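Local coordinates for imidazolonepropionase (PDB 2Q09), which catalyses the metal-dependent hydrolysis of imidazolone-5-propanoate to N-formimidoyl-L-glutamate, the third step of histidine degradation, at residues Q57-K62 with F375-C380; Q118-A123 with A158-E163; I140-G145 with L152-V157; L395-R398 with E403-L406. All coordinates share one frame; numbering follows the deposited sequence.

Contact 1: Q57-K62 with F375-C380; sequences QDMKGK and FLVWNC
Lys62 and Trp378 make the closest backbone approach, their CA atoms 6.2 Å apart, where a type I' beta turn from Met59 to Lys62 comes up beside strand 375-378. The pair belongs to the small beta domain that chain ends build next to the barrel in amidohydrolases: strand 57-58 lies at the border of one sheet, strand 375-378 in another that also takes in strands 63-73 and 395-400. No hydrogen bond crosses between the two segments, and the join is made by side-chain packing. Val377 carries it. Its CG1 lies anti to the backbone N (chi1 175°) and reaches the turn between two side chains, 3.5 Å from Lys62 CB and 3.9 Å from the selenium SE of Met59, a selenomethionine here. Both neighbours run across the valine at about a right angle, and Met59 SE also touches the second branch, CG2. Lys62 CB lies 3.5 Å from Trp378 O as well, so the base of the lysine covers the strand while its amino end leads away. The Trp378 side chain points to the other side of the strand, where NE1 is hydrogen-bonded to Thr65 OG1. The turn has its own supports. Gly61 has backbone angles at which a side chain would collide with the carbonyl O of Lys60, and its O is hydrogen-bonded to Thr13 OG1. Asp58 closes an Asx turn: OD1, also hydrogen-bonded to Asn11 ND2, accepts Lys60 N at 2.8 Å, the nitrogen approaching from above the carboxylate plane.

Contact 2: Q118-A123 with A158-E163; sequences QLFELA and ARRLGE
Phe120 lies against the flat guanidinium of Arg160, the two planes only 18° apart and their centres separated by 4.3 Å. It is an off-centre cation-pi stack: NH2 comes within 3.6 Å of Phe120 CD2, and NE sits over the same face, displaced toward the rim. The other neighbour is Leu161, whose CD2 meets Phe120 CE1 at 3.6 Å on an oblique approach. Its second methyl, CD1, continues the apolar seam to Ala123 CB at 3.8 Å. Phe120 reaches over because its CG stands anti to the backbone N (chi1 175°), which carries the ring across, while Arg160 bends at chi3 and crosses it at about a right angle. Further out, Asp117 forms a salt bridge with Arg160 NH1, holding the guanidinium from the first helix's own side, and Val157 and Ala164 also pack on the phenylalanine. Behind these side chains the axes of segments 118-123 and 158-163, in helices 116-133 and 148-164, approach to 10.0 Å at 50°; strand 135-141 runs between the helices in sequence, and both belong to the outer helical layer of the TIM-barrel fold. With an alanine here instead of Phe120, Arg160 would probably lose its flat support, though still tethered at Asp117, and a gap would open beside Leu161 CD2. The chemistry thus grades from Ala123 and Leu161, buried and purely apolar, to a partly exposed margin where a charge is carried on an aromatic face and balanced by a carboxylate.

Contact 3: I140-G145 with L152-V157; sequences IKSGYG and LKMLRV. With DI6 (3-[(4S)-2,5-dioxoimidazolidin-4-yl]propanoic acid), chain C.
Ser142 and Met154 bring the backbones closest, CA to CA 5.5 Å, where the chain leaves strand 135-141 as a loop and passes beside helix 148-164. No hydrogen bond joins the segments directly. Met154, a selenomethionine here, runs straight through chi2 and bends at chi3 (-66°), which lays its terminal methyl CE on the loop backbone: Gly143 N and Gly145 N are each 3.1 Å from it. Packing is tight, with Ser142 CB only 3.3 Å from Met154 CE, and a CB on Gly145 would clash with that methyl. Leu155 CD2 adds a looser contact to Ser142 CB, while Tyr144 CB rests 3.8 Å from Met154 SE. Strand, loop and helix open a beta-alpha-beta unit of the TIM barrel, with strand 168-176 completing it, and the loop is one of those at the C-terminal ends of the strands that form the active site. Glu151, just before the helix segment, grips the loop through Gly143 N, Gly145 N and Ser142 OG. Tyr144 N, by contrast, is buried with no polar partner. Beyond its CB the tyrosine turns from the helix into the pocket, where OH donates to the inhibitor's carboxylate oxygen O9 at 2.7 Å, O9 lying at the ring edge near its plane. His177 takes the neighbouring place, its ND1 hydrogen-bonded to Gly143 O and its NE2 hydrogen-bonded to the inhibitor.

Contact 4: L395-R398 with E403-L406; sequences LVSR and EETL
Arg398 and Thr405 face each other in a beta hairpin, strand 395-400 turning back into the short strand 403-404 close to the end of the chain. The arginine side chain leaves the backbone with CG anti to N (chi1 177°) and stays extended as far as NE, which carries it obliquely across the threonine hydroxyl. Arg398 CB and CG each pass 3.3 Å from Thr405 OG1 and CD at 3.5 Å; the chain then turns at NE and brings NH1 back to donate to the same oxygen. That bond, NH1 to OG1, is 2.8 Å long with an angle of 149° at the hydrogen, and OG1 lies near the guanidinium plane. NH2 continues to the carbonyls of Val135 and Pro166, fastening the hairpin to the barrel where strands 135-141 and 168-176 begin. A valine in place of Thr405 would probably cost Arg398 NH1 this acceptor and leave Arg398 O with one donor of the two, the guanidinium then held through NH2 alone among the bonds described. Val396 and Ser397 lie opposite the single residue Val377, a classic beta bulge. Glu404, bent at chi2, folds its carboxylate back toward the first strand, where Ser397 OG donates to OE1 in a bond so short that its detail is doubtful; the places of Glu404 OE2 and Arg398 N are also less sure. Thr405 OG1 in turn donates to Arg398 O at 2.7 Å from above the carbonyl plane (38° out of it), and Thr405 N shares that acceptor at 2.9 Å.

Overall arrangement
The four contacts fall into two pairs. Contacts 1 and 4 lie in the small beta domain, use neighbouring strands, 375-378 and 395-400, and touch through Val377, whose backbone N and O probably bond to Ser397 O and Val396 N. Contacts 2 and 3 belong to the barrel and share helix 148-164, one face of which meets helix 116-133 and another the active-site loop; Val157 packs on Phe120 and Leu119 between them. Only contact 3 is fully buried, and it alone reaches the inhibitor. The others are partly buried. Contact 1 is apolar packing, contact 2 adds a stacked charge, and contact 4 depends chiefly on hydrogen bonds. The centres of contacts 1 and 3 are 36 Å apart.

Contact 1: Q57-K62 with F375-C380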
loop_
_atom_site.group_PDB
_atom_site.type_symbol
_atom_site.label_atom_id
_atom_site.label_comp_id
_atom_site.label_asym_id
_atom_site.label_seq_id
_atom_site.Cartn_x
_atom_site.Cartn_y
_atom_site.Cartn_z
ATOM N N GLN A 57 23.465 19.231 -8.487
ATOM C CA GLN A 57 22.504 19.326 -9.574
ATOM C C GLN A 57 21.461 20.427 -9.442
ATOM O O GLN A 57 20.721 20.484 -8.468
ATOM C CB GLN A 57 21.816 17.977 -9.755
ATOM C CG GLN A 57 22.789 16.858 -10.055
ATOM C CD GLN A 57 22.089 15.591 -10.478
ATOM O OE1 GLN A 57 21.525 14.874 -9.655
ATOM N NE2 GLN A 57 22.106 15.316 -11.775
ATOM N N ASP A 58 21.410 21.295 -10.449
ATOM C CA ASP A 58 20.472 22.417 -10.481
ATOM C C ASP A 58 19.152 21.992 -11.116
ATOM O O ASP A 58 19.080 21.792 -12.319
ATOM C CB ASP A 58 21.075 23.566 -11.295
ATOM C CG ASP A 58 20.217 24.810 -11.274
ATOM O OD1 ASP A 58 19.102 24.768 -10.724
ATOM O OD2 ASP A 58 20.662 25.839 -11.820
HETATM N N MSE A 59 18.107 21.858 -10.309
HETATM C CA MSE A 59 16.811 21.442 -10.838
HETATM C C MSE A 59 16.037 22.590 -11.473
HETATM O O MSE A 59 14.951 22.396 -12.019
HETATM C CB MSE A 59 15.988 20.787 -9.732
HETATM C CG MSE A 59 16.585 19.480 -9.233
HETATM SE SE MSE A 59 16.836 18.168 -10.660
HETATM C CE MSE A 59 18.738 18.419 -10.894
ATOM N N LYS A 60 16.603 23.791 -11.399
ATOM C CA LYS A 60 15.997 24.978 -11.992
ATOM C C LYS A 60 14.553 25.259 -11.575
ATOM O O LYS A 60 13.724 25.652 -12.405
ATOM C CB LYS A 60 16.069 24.886 -13.517
ATOM C CG LYS A 60 17.471 24.622 -14.067
ATOM C CD LYS A 60 17.502 24.880 -15.569
ATOM C CE LYS A 60 18.834 24.525 -16.209
ATOM N NZ LYS A 60 18.992 23.057 -16.426
ATOM N N GLY A 61 14.251 25.066 -10.298
ATOM C CA GLY A 61 12.911 25.345 -9.814
ATOM C C GLY A 61 11.873 24.239 -9.914
ATOM O O GLY A 61 10.737 24.447 -9.490
ATOM N N LYS A 62 12.246 23.078 -10.453
ATOM C CA LYS A 62 11.292 21.970 -10.587
ATOM C C LYS A 62 10.723 21.566 -9.234
ATOM O O LYS A 62 11.406 21.592 -8.209
ATOM C CB LYS A 62 11.937 20.717 -11.187
ATOM C CG LYS A 62 12.735 20.893 -12.458
ATOM C CD LYS A 62 11.885 21.018 -13.702
ATOM C CE LYS A 62 12.702 20.584 -14.923
ATOM N NZ LYS A 62 14.038 21.226 -14.966
ATOM N N PHE A 375 12.722 10.993 -2.524
ATOM C CA PHE A 375 11.979 12.107 -3.086
ATOM C C PHE A 375 11.948 12.078 -4.602
ATOM O O PHE A 375 12.697 11.322 -5.242
ATOM C CB PHE A 375 12.549 13.438 -2.571
ATOM C CG PHE A 375 14.004 13.642 -2.869
ATOM C CD1 PHE A 375 14.420 14.179 -4.083
ATOM C CD2 PHE A 375 14.965 13.310 -1.921
ATOM C CE1 PHE A 375 15.774 14.398 -4.343
ATOM C CE2 PHE A 375 16.320 13.522 -2.166
ATOM C CZ PHE A 375 16.727 14.063 -3.381
ATOM N N LEU A 376 11.089 12.914 -5.176
ATOM C CA LEU A 376 10.913 12.952 -6.617
ATOM C C LEU A 376 10.952 14.363 -7.186
ATOM O O LEU A 376 10.401 15.290 -6.594
ATOM C CB LEU A 376 9.554 12.344 -6.973
ATOM C CG LEU A 376 9.149 11.049 -6.267
ATOM C CD1 LEU A 376 7.679 10.764 -6.525
ATOM C CD2 LEU A 376 10.034 9.897 -6.767
ATOM N N VAL A 377 11.579 14.512 -8.347
ATOM C CA VAL A 377 11.633 15.800 -9.026
ATOM C C VAL A 377 10.747 15.633 -10.253
ATOM O O VAL A 377 11.018 14.790 -11.113
ATOM C CB VAL A 377 13.052 16.157 -9.484
ATOM C CG1 VAL A 377 13.020 17.459 -10.285
ATOM C CG2 VAL A 377 13.967 16.309 -8.278
ATOM N N TRP A 378 9.683 16.428 -10.329
ATOM C CA TRP A 378 8.740 16.330 -11.437
ATOM C C TRP A 378 8.899 17.409 -12.488
ATOM O O TRP A 378 9.545 18.429 -12.252
ATOM C CB TRP A 378 7.312 16.411 -10.919
ATOM C CG TRP A 378 6.972 15.408 -9.872
ATOM C CD1 TRP A 378 7.148 15.529 -8.520
ATOM C CD2 TRP A 378 6.335 14.147 -10.083
ATOM N NE1 TRP A 378 6.653 14.420 -7.876
ATOM C CE2 TRP A 378 6.148 13.554 -8.813
ATOM C CE3 TRP A 378 5.906 13.456 -11.228
ATOM C CZ2 TRP A 378 5.532 12.305 -8.654
ATOM C CZ3 TRP A 378 5.292 12.210 -11.070
ATOM C CH2 TRP A 378 5.114 11.649 -9.789
ATOM N N ASN A 379 8.297 17.193 -13.652
ATOM C CA ASN A 379 8.355 18.192 -14.699
ATOM C C ASN A 379 7.028 18.952 -14.739
ATOM O O ASN A 379 6.843 19.834 -15.576
ATOM C CB ASN A 379 8.677 17.562 -16.061
ATOM C CG ASN A 379 7.612 16.596 -16.533
ATOM O OD1 ASN A 379 6.616 16.351 -15.849
ATOM N ND2 ASN A 379 7.819 16.035 -17.717
ATOM N N CYS A 380 6.109 18.615 -13.835
ATOM C CA CYS A 380 4.839 19.329 -13.793
ATOM C C CYS A 380 4.931 20.447 -12.753
ATOM O O CYS A 380 5.712 20.373 -11.803
ATOM C CB CYS A 380 3.664 18.381 -13.507
ATOM S SG CYS A 380 3.833 17.298 -12.086
#

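Contact 2: Q118-A123 with A158-E163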
loop_
_atom_site.group_PDB
_atom_site.type_symbol
_atom_site.label_atom_id
_atom_site.label_comp_id
_atom_site.label_asym_id
_atom_site.label_seq_id
_atom_site.Cartn_x
_atom_site.Cartn_y
_atom_site.Cartn_z
ATOM N N GLN A 118 9.036 -17.920 -11.246
ATOM C CA GLN A 118 8.000 -17.473 -12.179
ATOM C C GLN A 118 7.205 -16.287 -11.612
ATOM O O GLN A 118 6.875 -15.354 -12.337
ATOM C CB GLN A 118 7.029 -18.613 -12.511
ATOM C CG GLN A 118 7.603 -19.688 -13.433
ATOM C CD GLN A 118 6.632 -20.830 -13.693
ATOM O OE1 GLN A 118 6.113 -21.440 -12.762
ATOM N NE2 GLN A 118 6.392 -21.130 -14.967
ATOM N N LEU A 119 6.878 -16.335 -10.323
ATOM C CA LEU A 119 6.131 -15.244 -9.694
ATOM C C LEU A 119 6.948 -13.957 -9.718
ATOM O O LEU A 119 6.407 -12.870 -9.913
ATOM C CB LEU A 119 5.770 -15.604 -8.254
ATOM C CG LEU A 119 4.718 -16.705 -8.081
ATOM C CD1 LEU A 119 4.570 -17.033 -6.606
ATOM C CD2 LEU A 119 3.389 -16.255 -8.677
ATOM N N PHE A 120 8.256 -14.094 -9.530
ATOM C CA PHE A 120 9.173 -12.960 -9.542
ATOM C C PHE A 120 9.164 -12.302 -10.919
ATOM O O PHE A 120 9.041 -11.081 -11.037
ATOM C CB PHE A 120 10.589 -13.438 -9.207
ATOM C CG PHE A 120 11.638 -12.372 -9.319
ATOM C CD1 PHE A 120 11.768 -11.392 -8.338
ATOM C CD2 PHE A 120 12.487 -12.331 -10.422
ATOM C CE1 PHE A 120 12.734 -10.391 -8.452
ATOM C CE2 PHE A 120 13.454 -11.338 -10.545
ATOM C CZ PHE A 120 13.576 -10.362 -9.557
ATOM N N GLU A 121 9.295 -13.121 -11.959
ATOM C CA GLU A 121 9.296 -12.631 -13.330
ATOM C C GLU A 121 7.952 -11.995 -13.700
ATOM O O GLU A 121 7.904 -11.048 -14.481
ATOM C CB GLU A 121 9.610 -13.774 -14.303
ATOM C CG GLU A 121 10.996 -14.391 -14.146
ATOM C CD GLU A 121 12.122 -13.407 -14.421
ATOM O OE1 GLU A 121 11.969 -12.560 -15.325
ATOM O OE2 GLU A 121 13.168 -13.486 -13.745
ATOM N N LEU A 122 6.863 -12.533 -13.160
ATOM C CA LEU A 122 5.530 -11.999 -13.434
ATOM C C LEU A 122 5.307 -10.660 -12.729
ATOM O O LEU A 122 4.592 -9.787 -13.232
ATOM C CB LEU A 122 4.456 -12.984 -12.977
ATOM C CG LEU A 122 4.230 -14.215 -13.855
ATOM C CD1 LEU A 122 3.333 -15.200 -13.135
ATOM C CD2 LEU A 122 3.608 -13.777 -15.184
ATOM N N ALA A 123 5.923 -10.507 -11.566
ATOM C CA ALA A 123 5.771 -9.289 -10.778
ATOM C C ALA A 123 6.677 -8.132 -11.195
ATOM O O ALA A 123 6.331 -6.971 -10.959
ATOM C CB ALA A 123 5.982 -9.602 -9.285
ATOM N N ALA A 158 8.604 -11.220 -2.713
ATOM C CA ALA A 158 8.497 -9.806 -2.362
ATOM C C ALA A 158 9.875 -9.264 -1.956
ATOM O O ALA A 158 10.298 -8.212 -2.434
ATOM C CB ALA A 158 7.487 -9.619 -1.237
ATOM N N ARG A 159 10.573 -9.985 -1.082
ATOM C CA ARG A 159 11.910 -9.568 -0.664
ATOM C C ARG A 159 12.821 -9.491 -1.886
ATOM O O ARG A 159 13.641 -8.582 -1.986
ATOM C CB ARG A 159 12.520 -10.566 0.330
ATOM C CG ARG A 159 11.864 -10.614 1.702
ATOM C CD ARG A 159 11.961 -9.288 2.469
ATOM N NE ARG A 159 11.479 -9.459 3.840
ATOM C CZ ARG A 159 10.950 -8.496 4.590
ATOM N NH1 ARG A 159 10.823 -7.262 4.117
ATOM N NH2 ARG A 159 10.533 -8.775 5.821
ATOM N N ARG A 160 12.697 -10.458 -2.797
ATOM C CA ARG A 160 13.520 -10.474 -4.013
ATOM C C ARG A 160 13.304 -9.223 -4.854
ATOM O O ARG A 160 14.245 -8.664 -5.419
ATOM C CB ARG A 160 13.202 -11.700 -4.879
ATOM C CG ARG A 160 14.160 -12.847 -4.696
ATOM C CD ARG A 160 13.691 -14.095 -5.449
ATOM N NE ARG A 160 14.095 -14.129 -6.849
ATOM C CZ ARG A 160 13.791 -15.137 -7.668
ATOM N NH1 ARG A 160 13.084 -16.173 -7.224
ATOM N NH2 ARG A 160 14.203 -15.117 -8.928
ATOM N N LEU A 161 12.051 -8.788 -4.951
ATOM C CA LEU A 161 11.730 -7.600 -5.730
ATOM C C LEU A 161 12.397 -6.374 -5.120
ATOM O O LEU A 161 12.933 -5.531 -5.841
ATOM C CB LEU A 161 10.212 -7.406 -5.793
ATOM C CG LEU A 161 9.479 -8.508 -6.571
ATOM C CD1 LEU A 161 7.984 -8.441 -6.302
ATOM C CD2 LEU A 161 9.775 -8.344 -8.063
ATOM N N GLY A 162 12.372 -6.294 -3.793
ATOM C CA GLY A 162 12.977 -5.168 -3.102
ATOM C C GLY A 162 14.487 -5.140 -3.258
ATOM O O GLY A 162 15.113 -4.090 -3.146
ATOM N N GLU A 163 15.078 -6.299 -3.519
ATOM C CA GLU A 163 16.526 -6.384 -3.692
ATOM C C GLU A 163 16.931 -6.135 -5.138
ATOM O O GLU A 163 17.978 -5.543 -5.404
ATOM C CB GLU A 163 17.031 -7.761 -3.261
ATOM C CG GLU A 163 17.095 -7.957 -1.755
ATOM C CD GLU A 163 18.052 -6.984 -1.094
ATOM O OE1 GLU A 163 17.685 -5.802 -0.926
ATOM O OE2 GLU A 163 19.180 -7.400 -0.756
#

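Contact 3: I140-G145 with L152-V157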
loop_
_atom_site.group_PDB
_atom_site.type_symbol
_atom_site.label_atom_id
_atom_site.label_comp_id
_atom_site.label_asym_id
_atom_site.label_seq_id
_atom_site.Cartn_x
_atom_site.Cartn_y
_atom_site.Cartn_z
ATOM N N ILE A 140 3.463 -5.325 -0.192
ATOM C CA ILE A 140 3.009 -6.490 -0.941
ATOM C C ILE A 140 2.554 -7.586 0.019
ATOM O O ILE A 140 3.280 -7.961 0.945
ATOM C CB ILE A 140 4.131 -7.025 -1.856
ATOM C CG1 ILE A 140 4.579 -5.920 -2.818
ATOM C CG2 ILE A 140 3.633 -8.242 -2.640
ATOM C CD1 ILE A 140 5.760 -6.317 -3.717
ATOM N N LYS A 141 1.351 -8.095 -0.205
ATOM C CA LYS A 141 0.796 -9.135 0.651
ATOM C C LYS A 141 0.936 -10.529 0.054
ATOM O O LYS A 141 1.162 -10.683 -1.152
ATOM C CB LYS A 141 -0.691 -8.870 0.891
ATOM C CG LYS A 141 -1.014 -7.447 1.333
ATOM C CD LYS A 141 -2.508 -7.177 1.243
ATOM C CE LYS A 141 -2.819 -5.709 1.536
ATOM N NZ LYS A 141 -2.326 -5.319 2.893
ATOM N N SER A 142 0.829 -11.539 0.912
ATOM C CA SER A 142 0.853 -12.923 0.456
ATOM C C SER A 142 -0.651 -13.166 0.295
ATOM O O SER A 142 -1.356 -12.283 -0.186
ATOM C CB SER A 142 1.474 -13.842 1.523
ATOM O OG SER A 142 0.787 -13.768 2.764
ATOM N N GLY A 143 -1.159 -14.332 0.671
ATOM C CA GLY A 143 -2.593 -14.538 0.559
ATOM C C GLY A 143 -3.133 -15.318 -0.626
ATOM O O GLY A 143 -4.333 -15.578 -0.694
ATOM N N TYR A 144 -2.282 -15.669 -1.578
ATOM C CA TYR A 144 -2.729 -16.455 -2.724
ATOM C C TYR A 144 -2.063 -17.834 -2.711
ATOM O O TYR A 144 -2.104 -18.565 -3.710
ATOM C CB TYR A 144 -2.416 -15.732 -4.041
ATOM C CG TYR A 144 -3.293 -14.517 -4.292
ATOM C CD1 TYR A 144 -4.678 -14.601 -4.162
ATOM C CD2 TYR A 144 -2.742 -13.293 -4.669
ATOM C CE1 TYR A 144 -5.499 -13.501 -4.399
ATOM C CE2 TYR A 144 -3.552 -12.181 -4.914
ATOM C CZ TYR A 144 -4.930 -12.294 -4.776
ATOM O OH TYR A 144 -5.734 -11.205 -5.029
ATOM N N GLY A 145 -1.454 -18.174 -1.571
ATOM C CA GLY A 145 -0.787 -19.457 -1.436
ATOM C C GLY A 145 -1.649 -20.407 -0.624
ATOM O O GLY A 145 -1.907 -21.539 -1.031
ATOM N N LEU A 152 4.924 -18.344 2.287
ATOM C CA LEU A 152 6.293 -17.850 2.452
ATOM C C LEU A 152 6.976 -17.658 1.101
ATOM O O LEU A 152 7.848 -16.800 0.955
ATOM C CB LEU A 152 7.114 -18.809 3.321
ATOM C CG LEU A 152 7.058 -18.573 4.835
ATOM C CD1 LEU A 152 5.627 -18.609 5.330
ATOM C CD2 LEU A 152 7.909 -19.623 5.539
ATOM N N LYS A 153 6.579 -18.459 0.114
ATOM C CA LYS A 153 7.140 -18.346 -1.227
ATOM C C LYS A 153 6.845 -16.937 -1.744
ATOM O O LYS A 153 7.689 -16.291 -2.346
ATOM C CB LYS A 153 6.493 -19.392 -2.147
ATOM C CG LYS A 153 6.818 -19.234 -3.616
ATOM C CD LYS A 153 6.273 -20.407 -4.446
ATOM C CE LYS A 153 4.762 -20.459 -4.450
ATOM N NZ LYS A 153 4.252 -21.580 -5.297
HETATM N N MSE A 154 5.626 -16.472 -1.512
HETATM C CA MSE A 154 5.233 -15.143 -1.952
HETATM C C MSE A 154 6.033 -14.071 -1.224
HETATM O O MSE A 154 6.492 -13.104 -1.836
HETATM C CB MSE A 154 3.735 -14.943 -1.734
HETATM C CG MSE A 154 2.905 -15.861 -2.638
HETATM SE SE MSE A 154 1.025 -15.679 -2.361
HETATM C CE MSE A 154 0.898 -16.348 -0.597
ATOM N N LEU A 155 6.209 -14.248 0.078
ATOM C CA LEU A 155 6.977 -13.280 0.856
ATOM C C LEU A 155 8.420 -13.236 0.372
ATOM O O LEU A 155 9.039 -12.173 0.358
ATOM C CB LEU A 155 6.928 -13.627 2.348
ATOM C CG LEU A 155 5.531 -13.694 2.974
ATOM C CD1 LEU A 155 5.662 -14.034 4.452
ATOM C CD2 LEU A 155 4.809 -12.350 2.803
ATOM N N ARG A 156 8.962 -14.388 -0.021
ATOM C CA ARG A 156 10.332 -14.414 -0.519
ATOM C C ARG A 156 10.425 -13.670 -1.845
ATOM O O ARG A 156 11.402 -12.979 -2.100
ATOM C CB ARG A 156 10.827 -15.857 -0.685
ATOM C CG ARG A 156 11.196 -16.522 0.644
ATOM C CD ARG A 156 12.056 -17.767 0.428
ATOM N NE ARG A 156 11.309 -18.854 -0.193
ATOM C CZ ARG A 156 10.527 -19.697 0.466
ATOM N NH1 ARG A 156 10.384 -19.596 1.778
ATOM N NH2 ARG A 156 9.885 -20.643 -0.197
ATOM N N VAL A 157 9.420 -13.825 -2.703
ATOM C CA VAL A 157 9.431 -13.126 -3.981
ATOM C C VAL A 157 9.389 -11.619 -3.709
ATOM O O VAL A 157 10.052 -10.840 -4.394
ATOM C CB VAL A 157 8.212 -13.506 -4.857
ATOM C CG1 VAL A 157 8.114 -12.563 -6.064
ATOM C CG2 VAL A 157 8.347 -14.945 -5.347
HETATM N N1 DI6 C . -10.936 -8.061 -0.811
HETATM C C2 DI6 C . -10.741 -7.818 -2.125
HETATM O O2 DI6 C . -11.371 -7.053 -2.832
HETATM C C3 DI6 C . -9.540 -8.701 -2.545
HETATM N N4 DI6 C . -9.207 -9.395 -1.281
HETATM C C5 DI6 C . -10.062 -8.959 -0.335
HETATM O O5 DI6 C . -10.036 -9.333 0.828
HETATM C C6 DI6 C . -9.936 -9.668 -3.651
HETATM C C7 DI6 C . -8.779 -10.564 -4.099
HETATM C C8 DI6 C . -9.124 -11.555 -5.221
HETATM O O9 DI6 C . -8.174 -12.077 -5.836
HETATM O O10 DI6 C . -10.322 -11.818 -5.496
#

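Contact 4: L395-R398 with E403-L406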
loop_
_atom_site.group_PDB
_atom_site.type_symbol
_atom_site.label_atom_id
_atom_site.label_comp_id
_atom_site.label_asym_id
_atom_site.label_seq_id
_atom_site.Cartn_x
_atom_site.Cartn_y
_atom_site.Cartn_z
ATOM N N LEU A 395 8.498 12.012 -14.283
ATOM C CA LEU A 395 9.638 12.091 -13.380
ATOM C C LEU A 395 10.898 12.577 -14.078
ATOM O O LEU A 395 11.236 12.113 -15.162
ATOM C CB LEU A 395 9.919 10.732 -12.744
ATOM C CG LEU A 395 8.881 10.212 -11.750
ATOM C CD1 LEU A 395 9.267 8.803 -11.318
ATOM C CD2 LEU A 395 8.795 11.149 -10.562
ATOM N N VAL A 396 11.579 13.527 -13.453
ATOM C CA VAL A 396 12.825 14.054 -13.989
ATOM C C VAL A 396 13.932 13.393 -13.172
ATOM O O VAL A 396 15.043 13.161 -13.659
ATOM C CB VAL A 396 12.906 15.588 -13.817
ATOM C CG1 VAL A 396 14.339 16.057 -13.964
ATOM C CG2 VAL A 396 12.023 16.274 -14.856
ATOM N N SER A 397 13.600 13.073 -11.927
ATOM C CA SER A 397 14.547 12.438 -11.022
ATOM C C SER A 397 13.779 11.654 -9.965
ATOM O O SER A 397 12.779 12.136 -9.426
ATOM C CB SER A 397 15.434 13.503 -10.362
ATOM O OG SER A 397 16.374 12.927 -9.472
ATOM N N ARG A 398 14.237 10.439 -9.680
ATOM C CA ARG A 398 13.595 9.588 -8.682
ATOM C C ARG A 398 14.686 9.120 -7.735
ATOM O O ARG A 398 15.493 8.258 -8.079
ATOM C CB ARG A 398 12.909 8.384 -9.349
ATOM C CG ARG A 398 12.264 7.403 -8.367
ATOM C CD ARG A 398 11.510 6.296 -9.119
ATOM N NE ARG A 398 10.977 5.293 -8.203
ATOM C CZ ARG A 398 11.701 4.326 -7.652
ATOM N NH1 ARG A 398 12.998 4.212 -7.928
ATOM N NH2 ARG A 398 11.133 3.480 -6.809
ATOM N N GLU A 403 19.958 8.067 -3.505
ATOM C CA GLU A 403 20.578 7.775 -4.793
ATOM C C GLU A 403 19.619 7.845 -5.972
ATOM O O GLU A 403 18.480 7.388 -5.887
ATOM C CB GLU A 403 21.244 6.396 -4.765
ATOM C CG GLU A 403 22.343 6.279 -3.733
ATOM C CD GLU A 403 23.490 5.424 -4.211
ATOM O OE1 GLU A 403 24.142 5.810 -5.203
ATOM O OE2 GLU A 403 23.740 4.369 -3.596
ATOM N N GLU A 404 20.099 8.423 -7.072
ATOM C CA GLU A 404 19.304 8.550 -8.289
ATOM C C GLU A 404 18.980 7.156 -8.814
ATOM O O GLU A 404 19.829 6.267 -8.794
ATOM C CB GLU A 404 20.082 9.337 -9.346
ATOM C CG GLU A 404 19.385 9.420 -10.695
ATOM C CD GLU A 404 18.060 10.157 -10.621
ATOM O OE1 GLU A 404 18.068 11.392 -10.464
ATOM O OE2 GLU A 404 17.007 9.496 -10.715
ATOM N N THR A 405 17.751 6.962 -9.294
ATOM C CA THR A 405 17.339 5.653 -9.796
ATOM C C THR A 405 16.868 5.594 -11.248
ATOM O O THR A 405 16.609 4.505 -11.761
ATOM C CB THR A 405 16.211 5.045 -8.937
ATOM O OG1 THR A 405 15.014 5.816 -9.109
ATOM C CG2 THR A 405 16.607 5.033 -7.466
ATOM N N LEU A 406 16.737 6.729 -11.925
ATOM C CA LEU A 406 16.300 6.647 -13.315
ATOM C C LEU A 406 17.423 6.110 -14.183
ATOM O O LEU A 406 17.168 5.425 -15.163
ATOM C CB LEU A 406 15.809 8.003 -13.847
ATOM C CG LEU A 406 14.423 8.438 -13.357
ATOM C CD1 LEU A 406 13.395 7.319 -13.536
ATOM C CD2 LEU A 406 14.530 8.793 -11.908
#